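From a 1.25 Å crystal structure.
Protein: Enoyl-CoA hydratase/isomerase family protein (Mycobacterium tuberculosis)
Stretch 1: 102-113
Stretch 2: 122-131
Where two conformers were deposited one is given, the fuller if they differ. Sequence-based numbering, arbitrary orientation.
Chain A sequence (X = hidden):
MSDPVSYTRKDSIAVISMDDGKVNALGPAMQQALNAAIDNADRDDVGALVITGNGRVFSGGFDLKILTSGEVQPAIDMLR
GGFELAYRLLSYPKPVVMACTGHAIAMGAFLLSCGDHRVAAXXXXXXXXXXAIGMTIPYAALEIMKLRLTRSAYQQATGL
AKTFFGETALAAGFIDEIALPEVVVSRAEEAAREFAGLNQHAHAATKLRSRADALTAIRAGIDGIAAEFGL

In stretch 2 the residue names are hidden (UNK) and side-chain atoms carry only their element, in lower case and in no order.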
# COMPACT_ATOMS: atom_id res chain seq x y z
N GLY A 102 -13.03 12.26 18.14
CA GLY A 102 -13.93 11.17 18.47
C GLY A 102 -14.01 10.29 17.25
O GLY A 102 -13.19 10.39 16.34
N HIS A 103 -15.01 9.43 17.19
CA HIS A 103 -15.13 8.49 16.09
C HIS A 103 -15.36 9.17 14.75
O HIS A 103 -15.90 10.28 14.68
CB HIS A 103 -16.25 7.50 16.40
CG HIS A 103 -16.15 6.92 17.77
ND1 HIS A 103 -15.13 6.06 18.13
CD2 HIS A 103 -16.89 7.11 18.89
CE1 HIS A 103 -15.27 5.73 19.40
NE2 HIS A 103 -16.33 6.36 19.88
N ALA A 104 -14.95 8.49 13.68
CA ALA A 104 -15.08 9.02 12.33
C ALA A 104 -15.67 7.91 11.47
O ALA A 104 -15.00 6.91 11.18
CB ALA A 104 -13.72 9.47 11.79
N ILE A 105 -16.93 8.09 11.08
CA ILE A 105 -17.68 7.04 10.41
C ILE A 105 -18.14 7.49 9.04
O ILE A 105 -18.62 8.61 8.88
CB ILE A 105 -18.93 6.65 11.23
CG1 ILE A 105 -18.55 6.36 12.69
CG2 ILE A 105 -19.65 5.46 10.59
CD1 ILE A 105 -17.62 5.17 12.87
N ALA A 106 -18.00 6.62 8.05
CA ALA A 106 -18.50 6.88 6.70
C ALA A 106 -17.92 8.20 6.18
O ALA A 106 -16.70 8.35 6.14
CB ALA A 106 -20.03 6.86 6.69
N MET A 107 -18.76 9.15 5.78
CA MET A 107 -18.22 10.42 5.28
C MET A 107 -17.29 11.11 6.29
O MET A 107 -16.41 11.87 5.91
CB MET A 107 -19.34 11.38 4.85
CG MET A 107 -18.84 12.67 4.17
SD MET A 107 -18.03 12.43 2.57
CE MET A 107 -16.59 13.47 2.76
N GLY A 108 -17.50 10.86 7.58
CA GLY A 108 -16.57 11.34 8.59
C GLY A 108 -15.18 10.75 8.41
O GLY A 108 -14.18 11.45 8.53
N ALA A 109 -15.11 9.45 8.13
CA ALA A 109 -13.83 8.81 7.85
C ALA A 109 -13.24 9.31 6.53
O ALA A 109 -12.02 9.46 6.41
CB ALA A 109 -13.97 7.30 7.82
N PHE A 110 -14.09 9.57 5.54
CA PHE A 110 -13.60 10.06 4.25
C PHE A 110 -13.03 11.47 4.41
O PHE A 110 -11.97 11.78 3.87
CB PHE A 110 -14.70 10.03 3.18
CG PHE A 110 -15.42 8.72 3.09
CD1 PHE A 110 -14.78 7.53 3.41
CD2 PHE A 110 -16.75 8.67 2.70
CE1 PHE A 110 -15.47 6.31 3.35
CE2 PHE A 110 -17.44 7.46 2.64
CZ PHE A 110 -16.79 6.29 2.97
N LEU A 111 -13.73 12.32 5.16
CA LEU A 111 -13.22 13.66 5.46
C LEU A 111 -11.88 13.57 6.19
O LEU A 111 -10.91 14.26 5.85
CB LEU A 111 -14.24 14.42 6.30
CG LEU A 111 -13.83 15.81 6.78
CD1 LEU A 111 -13.54 16.70 5.60
CD2 LEU A 111 -14.91 16.42 7.65
N LEU A 112 -11.82 12.73 7.22
CA LEU A 112 -10.59 12.56 7.99
C LEU A 112 -9.42 12.22 7.05
O LEU A 112 -8.31 12.71 7.22
CB LEU A 112 -10.78 11.44 9.01
CG LEU A 112 -9.59 11.08 9.90
CD1 LEU A 112 -9.23 12.25 10.80
CD2 LEU A 112 -9.90 9.84 10.73
N SER A 113 -9.71 11.39 6.05
CA SER A 113 -8.71 10.87 5.12
C SER A 113 -8.23 11.91 4.12
O SER A 113 -7.39 11.61 3.28
CB SER A 113 -9.28 9.66 4.37
OG SER A 113 -9.67 8.62 5.27
N UNK A 122 -6.29 6.70 21.00
CA UNK A 122 -6.25 5.26 20.84
C UNK A 122 -7.62 4.64 20.64
O UNK A 122 -7.78 3.74 19.81
c UNK A 122 -5.60 4.61 22.06
c UNK A 122 -6.68 1.21 22.73
c UNK A 122 -5.77 3.12 22.12
c UNK A 122 -5.10 2.12 21.50
n UNK A 122 -5.68 0.94 21.90
n UNK A 122 -6.75 2.52 22.87
N UNK A 123 -8.61 5.10 21.39
CA UNK A 123 -9.91 4.44 21.42
C UNK A 123 -10.87 4.85 20.30
O UNK A 123 -11.93 4.24 20.13
c UNK A 123 -10.58 4.64 22.78
N UNK A 124 -10.51 5.87 19.52
CA UNK A 124 -11.44 6.40 18.53
C UNK A 124 -11.56 5.49 17.31
O UNK A 124 -10.58 5.19 16.62
c UNK A 124 -11.56 8.56 20.47
c UNK A 124 -11.49 9.48 21.51
c UNK A 124 -10.40 10.08 19.04
c UNK A 124 -11.07 7.83 18.10
c UNK A 124 -10.87 10.70 21.30
c UNK A 124 -10.33 11.00 20.06
o UNK A 124 -10.80 11.63 22.32
c UNK A 124 -11.01 8.84 19.23
N UNK A 125 -12.79 5.08 17.04
CA UNK A 125 -13.08 4.19 15.93
C UNK A 125 -13.19 4.92 14.61
O UNK A 125 -13.77 6.00 14.54
c UNK A 125 -14.38 3.43 16.20
c UNK A 125 -14.24 2.42 17.30
n UNK A 125 -15.34 2.11 17.95
o UNK A 125 -13.16 1.90 17.56
N UNK A 126 -12.63 4.32 13.58
CA UNK A 126 -12.69 4.86 12.23
C UNK A 126 -13.19 3.74 11.33
O UNK A 126 -12.66 2.63 11.35
c UNK A 126 -9.28 6.58 12.70
c UNK A 126 -11.31 5.36 11.77
c UNK A 126 -11.42 6.01 10.40
c UNK A 126 -10.75 6.35 12.81
N UNK A 127 -14.25 4.01 10.58
CA UNK A 127 -14.96 2.94 9.90
C UNK A 127 -15.81 3.47 8.76
O UNK A 127 -16.55 4.44 8.93
c UNK A 127 -15.88 2.21 10.89
o UNK A 127 -18.30 1.33 11.96
n UNK A 127 -18.30 -0.63 10.86
c UNK A 127 -17.81 0.58 11.11
c UNK A 127 -16.61 1.01 10.29
N UNK A 128 -15.70 2.83 7.60
CA UNK A 128 -16.69 3.00 6.55
C UNK A 128 -17.75 1.92 6.80
O UNK A 128 -17.56 0.77 6.42
c UNK A 128 -16.06 2.83 5.17
N UNK A 129 -18.85 2.30 7.45
CA UNK A 129 -19.85 1.32 7.87
C UNK A 129 -20.93 1.05 6.82
O UNK A 129 -21.89 0.34 7.09
o UNK A 129 -21.25 3.76 8.14
c UNK A 129 -21.45 2.92 9.02
n UNK A 129 -22.47 2.99 9.87
c UNK A 129 -20.50 1.75 9.19
N UNK A 130 -20.75 1.62 5.63
CA UNK A 130 -21.74 1.53 4.55
C UNK A 130 -22.30 0.12 4.35
O UNK A 130 -23.51 -0.08 4.38
o UNK A 130 -19.86 5.53 3.55
c UNK A 130 -21.14 2.05 3.24
c UNK A 130 -20.01 4.31 3.79
c UNK A 130 -21.15 3.58 3.07
o UNK A 130 -19.27 3.69 4.57
N UNK A 131 -21.41 -0.85 4.17
CA UNK A 131 -21.86 -2.21 3.85
C UNK A 131 -22.65 -2.83 5.00
O UNK A 131 -23.57 -3.62 4.77
c UNK A 131 -21.04 -4.57 3.42
c UNK A 131 -20.66 -3.09 3.43
c UNK A 131 -20.12 -2.64 2.07

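Position 122 has one carbon leading to a five-membered ring of three carbons and two nitrogens. It lies out of reach of stretch 1. The ring is an imidazole, so the residue is His-122.

Position 123 has a single side-chain carbon. Its backbone O lies 3.7 Å from His-103 CE1, at the edge of that ring. The lone carbon makes it Ala-123.

Position 124 has one carbon, then a six-carbon ring bearing one oxygen. The ring lies against Gly-102, whose CA sits 3.8 Å from the ring centroid and over the face. A phenol ring identifies Tyr-124. This is a CH-pi contact over the ring face.

Position 125 has two carbons, the second carrying one oxygen and one nitrogen. Its backbone N donates to His-103 ND1 at 2.8 Å, so that ND1 acts as the acceptor. Its backbone O accepts from Ala-104 N at 2.9 Å. Four side-chain atoms ending this way could be Asn or an Asp by shape, but the nitrogen settles Asn-125.

Position 126 has four carbons, forked at the first, with one arm two carbons long. The carbons pack on Ala-109 and Leu-112. This is Ile-126. Its CG2 lies 3.9 Å from Ala-109 CB, and its CD1 lies 3.9 Å from Leu-112 CD2. The side chain thus packs against the helix of stretch 1.

Position 127 has three carbons, the third carrying one oxygen and one nitrogen. Its CB lies 4.0 Å from Ile-105 CD1. The chain is one carbon longer than that of Asn-125, giving Gln-127. Its NE2 is hydrogen-bonded elsewhere in the structure.

Position 128 has one carbon, CB, 4.0 Å from Phe-110 CE1. It is Ala-128.

Position 129 again has two carbons, the second with one oxygen and one nitrogen. The end reaches Ile-105 and Ala-106. It is Asn-129. Its OD1 approaches Ile-105 CG2 at 3.4 Å.

Position 130 has three carbons, the third carrying two oxygens. An oxygen reaches the edge of the Phe-110 ring. This carboxylate marks Glu-130. Its OE2 lies 3.2 Å from CZ of Phe-110. OE1 is buried without a partner in the model.

Position 131 has one carbon carrying two more. It does not touch stretch 1. It is Val-131.

The contact is a short parallel pairing extended by a helix. Gln-127 N donates to Ala-104 O at 3.1 Å, and Ala-106 N donates to Gln-127 O at 2.8 Å. Ala-106 is also the N-cap position, so the helix begins directly after the pairing. Ala-109 and Leu-112 then face Ile-126, adding apolar packing to the backbone bonds.

Stretch 2 122-131: HAYNIQANEV
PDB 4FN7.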